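PDB 6X9Z: transmembrane beta-barrels from Synthetic construct, which is a computationally designed protein that forms a closed antiparallel beta-barrel meant to fold into and span a lipid membrane. Local coordinates for residues S47-S59 and Y69-T81. Residues are numbered along the deposited sequence; the frame is centred on the assembly and turned at random.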
loop_
_atom_site.group_PDB
_atom_site.type_symbol
_atom_site.label_atom_id
_atom_site.label_comp_id
_atom_site.label_asym_id
_atom_site.label_seq_id
_atom_site.Cartn_x
_atom_site.Cartn_y
_atom_site.Cartn_z
ATOM N N SER A 47 6.154 2.903 -17.728
ATOM C CA SER A 47 7.347 3.358 -18.424
ATOM C C SER A 47 8.403 2.262 -18.514
ATOM O O SER A 47 9.582 2.562 -18.736
ATOM C CB SER A 47 7.921 4.602 -17.743
ATOM O OG SER A 47 8.407 4.306 -16.447
ATOM N N SER A 48 7.992 0.998 -18.355
ATOM C CA SER A 48 8.877 -0.170 -18.391
ATOM C C SER A 48 9.918 -0.091 -17.270
ATOM O O SER A 48 11.112 0.145 -17.477
ATOM C CB SER A 48 9.536 -0.332 -19.767
ATOM O OG SER A 48 8.799 -1.248 -20.555
ATOM N N LEU A 49 9.408 -0.316 -16.058
ATOM C CA LEU A 49 10.204 -0.177 -14.843
ATOM C C LEU A 49 9.494 -0.994 -13.762
ATOM O O LEU A 49 8.464 -0.560 -13.241
ATOM C CB LEU A 49 10.339 1.286 -14.449
ATOM C CG LEU A 49 11.102 1.620 -13.165
ATOM C CD1 LEU A 49 12.586 1.383 -13.360
ATOM C CD2 LEU A 49 10.845 3.058 -12.740
ATOM N N ASN A 50 10.027 -2.176 -13.472
ATOM C CA ASN A 50 9.564 -2.993 -12.361
ATOM C C ASN A 50 10.304 -2.592 -11.092
ATOM O O ASN A 50 11.440 -2.115 -11.141
ATOM C CB ASN A 50 9.794 -4.480 -12.638
ATOM C CG ASN A 50 8.928 -5.013 -13.764
ATOM O OD1 ASN A 50 7.764 -4.639 -13.900
ATOM N ND2 ASN A 50 9.492 -5.906 -14.569
ATOM N N PHE A 51 9.657 -2.798 -9.947
ATOM C CA PHE A 51 10.295 -2.461 -8.684
ATOM C C PHE A 51 9.776 -3.363 -7.576
ATOM O O PHE A 51 8.600 -3.734 -7.553
ATOM C CB PHE A 51 10.068 -0.993 -8.305
ATOM C CG PHE A 51 8.633 -0.649 -8.055
ATOM C CD1 PHE A 51 8.089 -0.750 -6.784
ATOM C CD2 PHE A 51 7.824 -0.219 -9.090
ATOM C CE1 PHE A 51 6.766 -0.433 -6.553
ATOM C CE2 PHE A 51 6.500 0.103 -8.866
ATOM C CZ PHE A 51 5.970 -0.004 -7.595
ATOM N N LEU A 52 10.673 -3.696 -6.655
ATOM C CA LEU A 52 10.340 -4.414 -5.434
ATOM C C LEU A 52 10.216 -3.391 -4.311
ATOM O O LEU A 52 11.153 -2.622 -4.061
ATOM C CB LEU A 52 11.411 -5.457 -5.114
ATOM C CG LEU A 52 11.062 -6.661 -4.241
ATOM C CD1 LEU A 52 12.103 -7.755 -4.437
ATOM C CD2 LEU A 52 10.978 -6.274 -2.776
ATOM N N GLU A 53 9.068 -3.376 -3.644
ATOM C CA GLU A 53 8.779 -2.404 -2.599
ATOM C C GLU A 53 8.736 -3.094 -1.245
ATOM O O GLU A 53 8.086 -4.134 -1.094
ATOM C CB GLU A 53 7.456 -1.690 -2.872
ATOM C CG GLU A 53 6.994 -0.799 -1.742
ATOM C CD GLU A 53 5.707 -0.075 -2.078
ATOM O OE1 GLU A 53 5.573 0.390 -3.234
ATOM O OE2 GLU A 53 4.825 0.015 -1.194
ATOM N N VAL A 54 9.437 -2.517 -0.270
ATOM C CA VAL A 54 9.476 -3.022 1.098
ATOM C C VAL A 54 9.368 -1.835 2.044
ATOM O O VAL A 54 10.049 -0.821 1.857
ATOM C CB VAL A 54 10.759 -3.829 1.386
ATOM C CG1 VAL A 54 10.910 -4.085 2.877
ATOM C CG2 VAL A 54 10.740 -5.147 0.630
ATOM N N GLY A 55 8.508 -1.955 3.046
ATOM C CA GLY A 55 8.351 -0.897 4.018
ATOM C C GLY A 55 7.272 -1.262 5.010
ATOM O O GLY A 55 6.894 -2.426 5.138
ATOM N N GLY A 56 6.771 -0.249 5.700
ATOM C CA GLY A 56 5.685 -0.453 6.636
ATOM C C GLY A 56 5.226 0.873 7.192
ATOM O O GLY A 56 5.660 1.938 6.746
ATOM N N GLY A 57 4.342 0.804 8.176
ATOM C CA GLY A 57 3.867 2.023 8.795
ATOM C C GLY A 57 2.967 1.749 9.975
ATOM O O GLY A 57 3.016 0.677 10.583
ATOM N N VAL A 58 2.151 2.748 10.296
ATOM C CA VAL A 58 1.223 2.687 11.415
ATOM C C VAL A 58 -0.195 2.644 10.866
ATOM O O VAL A 58 -0.497 3.240 9.826
ATOM C CB VAL A 58 1.414 3.886 12.368
ATOM C CG1 VAL A 58 0.700 3.639 13.690
ATOM C CG2 VAL A 58 2.888 4.145 12.591
ATOM N N SER A 59 -1.067 1.918 11.563
ATOM C CA SER A 59 -2.457 1.813 11.146
ATOM C C SER A 59 -3.321 1.466 12.350
ATOM O O SER A 59 -2.878 0.754 13.252
ATOM C CB SER A 59 -2.628 0.757 10.049
ATOM O OG SER A 59 -3.963 0.731 9.574
ATOM N N TYR A 69 -4.250 4.466 7.501
ATOM C CA TYR A 69 -2.867 4.041 7.652
ATOM C C TYR A 69 -1.949 5.079 7.026
ATOM O O TYR A 69 -2.330 5.787 6.089
ATOM C CB TYR A 69 -2.617 2.660 7.023
ATOM C CG TYR A 69 -2.745 2.618 5.519
ATOM C CD1 TYR A 69 -1.632 2.785 4.705
ATOM C CD2 TYR A 69 -3.977 2.411 4.909
ATOM C CE1 TYR A 69 -1.738 2.752 3.331
ATOM C CE2 TYR A 69 -4.093 2.376 3.528
ATOM C CZ TYR A 69 -2.968 2.549 2.747
ATOM O OH TYR A 69 -3.074 2.516 1.377
ATOM N N VAL A 70 -0.747 5.175 7.578
ATOM C CA VAL A 70 0.359 5.897 6.966
ATOM C C VAL A 70 1.513 4.913 6.861
ATOM O O VAL A 70 1.683 4.052 7.731
ATOM C CB VAL A 70 0.751 7.160 7.768
ATOM C CG1 VAL A 70 1.179 6.799 9.180
ATOM C CG2 VAL A 70 1.842 7.961 7.048
ATOM N N LYS A 71 2.268 4.994 5.772
ATOM C CA LYS A 71 3.325 4.021 5.555
ATOM C C LYS A 71 4.462 4.683 4.801
ATOM O O LYS A 71 4.279 5.693 4.117
ATOM C CB LYS A 71 2.817 2.795 4.789
ATOM C CG LYS A 71 2.572 3.034 3.313
ATOM C CD LYS A 71 2.082 1.766 2.633
ATOM C CE LYS A 71 1.980 1.958 1.127
ATOM N NZ LYS A 71 1.408 0.769 0.440
ATOM N N ALA A 72 5.648 4.102 4.951
ATOM C CA ALA A 72 6.822 4.537 4.216
ATOM C C ALA A 72 7.692 3.321 3.947
ATOM O O ALA A 72 7.667 2.344 4.700
ATOM C CB ALA A 72 7.613 5.612 4.974
ATOM N N GLY A 73 8.452 3.388 2.861
ATOM C CA GLY A 73 9.347 2.306 2.511
ATOM C C GLY A 73 10.303 2.679 1.398
ATOM O O GLY A 73 10.650 3.854 1.234
ATOM N N PHE A 74 10.729 1.687 0.621
ATOM C CA PHE A 74 11.658 1.910 -0.475
ATOM C C PHE A 74 11.259 1.045 -1.658
ATOM O O PHE A 74 10.749 -0.067 -1.492
ATOM C CB PHE A 74 13.102 1.603 -0.058
ATOM C CG PHE A 74 13.598 2.455 1.073
ATOM C CD1 PHE A 74 14.189 3.679 0.824
ATOM C CD2 PHE A 74 13.465 2.033 2.384
ATOM C CE1 PHE A 74 14.645 4.468 1.862
ATOM C CE2 PHE A 74 13.916 2.820 3.428
ATOM C CZ PHE A 74 14.508 4.037 3.164
ATOM N N GLU A 75 11.485 1.574 -2.857
ATOM C CA GLU A 75 11.213 0.865 -4.102
ATOM C C GLU A 75 12.543 0.538 -4.765
ATOM O O GLU A 75 13.242 1.435 -5.245
ATOM C CB GLU A 75 10.323 1.693 -5.024
ATOM C CG GLU A 75 8.919 1.889 -4.485
ATOM C CD GLU A 75 8.041 2.705 -5.405
ATOM O OE1 GLU A 75 8.532 3.141 -6.467
ATOM O OE2 GLU A 75 6.857 2.909 -5.065
ATOM N N TYR A 76 12.890 -0.746 -4.779
ATOM C CA TYR A 76 14.102 -1.231 -5.436
ATOM C C TYR A 76 13.777 -1.402 -6.913
ATOM O O TYR A 76 13.220 -2.419 -7.334
ATOM C CB TYR A 76 14.573 -2.536 -4.803
ATOM C CG TYR A 76 14.879 -2.442 -3.319
ATOM C CD1 TYR A 76 13.858 -2.326 -2.378
ATOM C CD2 TYR A 76 16.186 -2.496 -2.857
ATOM C CE1 TYR A 76 14.137 -2.242 -1.027
ATOM C CE2 TYR A 76 16.472 -2.415 -1.508
ATOM C CZ TYR A 76 15.445 -2.289 -0.600
ATOM O OH TYR A 76 15.736 -2.213 0.740
ATOM N N ASN A 77 14.127 -0.391 -7.707
ATOM C CA ASN A 77 13.739 -0.350 -9.109
ATOM C C ASN A 77 14.636 -1.248 -9.954
ATOM O O ASN A 77 15.731 -1.646 -9.549
ATOM C CB ASN A 77 13.816 1.077 -9.650
ATOM C CG ASN A 77 13.107 2.079 -8.769
ATOM O OD1 ASN A 77 13.742 2.936 -8.155
ATOM N ND2 ASN A 77 11.783 1.984 -8.705
ATOM N N THR A 78 14.162 -1.544 -11.162
ATOM C CA THR A 78 14.939 -2.337 -12.103
ATOM C C THR A 78 15.967 -1.507 -12.862
ATOM O O THR A 78 16.639 -2.042 -13.751
ATOM C CB THR A 78 14.007 -3.053 -13.086
ATOM O OG1 THR A 78 14.773 -3.924 -13.926
ATOM C CG2 THR A 78 13.262 -2.054 -13.948
ATOM N N ASP A 79 16.097 -0.220 -12.541
ATOM C CA ASP A 79 17.194 0.611 -13.015
ATOM C C ASP A 79 18.369 0.622 -12.047
ATOM O O ASP A 79 19.235 1.500 -12.148
ATOM C CB ASP A 79 16.709 2.042 -13.260
ATOM C CG ASP A 79 15.782 2.144 -14.452
ATOM O OD1 ASP A 79 15.511 1.099 -15.079
ATOM O OD2 ASP A 79 15.326 3.266 -14.764
ATOM N N ASN A 80 18.411 -0.335 -11.114
ATOM C CA ASN A 80 19.425 -0.393 -10.062
ATOM C C ASN A 80 19.361 0.837 -9.161
ATOM O O ASN A 80 20.356 1.221 -8.543
ATOM C CB ASN A 80 20.834 -0.564 -10.643
ATOM N N THR A 81 18.187 1.453 -9.081
ATOM C CA THR A 81 17.964 2.645 -8.279
ATOM C C THR A 81 17.100 2.296 -7.075
ATOM O O THR A 81 16.188 1.469 -7.173
ATOM C CB THR A 81 17.292 3.741 -9.114
ATOM O OG1 THR A 81 18.055 3.970 -10.304
ATOM C CG2 THR A 81 17.203 5.038 -8.329
HETATM O O HOH W 1 1.811 0.179 -2.815
#
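E75 lies stacked over one face of the F51 ring. Its CB stands 3.7 Å from F51 CD1; CG, set anti to the carbonyl carbon (chi1 -67°), is 3.6 Å from F51 CD1, and CD 3.6 Å from F51 CE1. The carboxylate settles almost flat on the phenyl, planes 18° apart, with E75 OE1 3.9 Å above the ring centre. E75 OE2 ends 3.4 Å from E53 OE1; if both acids are ionised they would repel, which may favour a proton on one. E53 OE2 comes within 3.9 Å of K71 NZ, the chains crossing at about a right angle, in a long salt bridge that a water weakly spans; the stronger partner of K71 is D39. With an alanine at F51, the methylenes of E75 would probably lose the ring they lie on, leaving its carboxylate freer to turn. Glycines suit the middle: G55 CA and G73 CA approach to 3.7 Å, where side chains would hit the facing backbone. Outside, L52, F74 and V54, which touches the Y76 ring, form a largely apolar surface, consistent with facing lipid. Paired backbone bonds join this antiparallel hairpin, two staves of an eight-stranded transmembrane beta-barrel with polar and aromatic side chains inside.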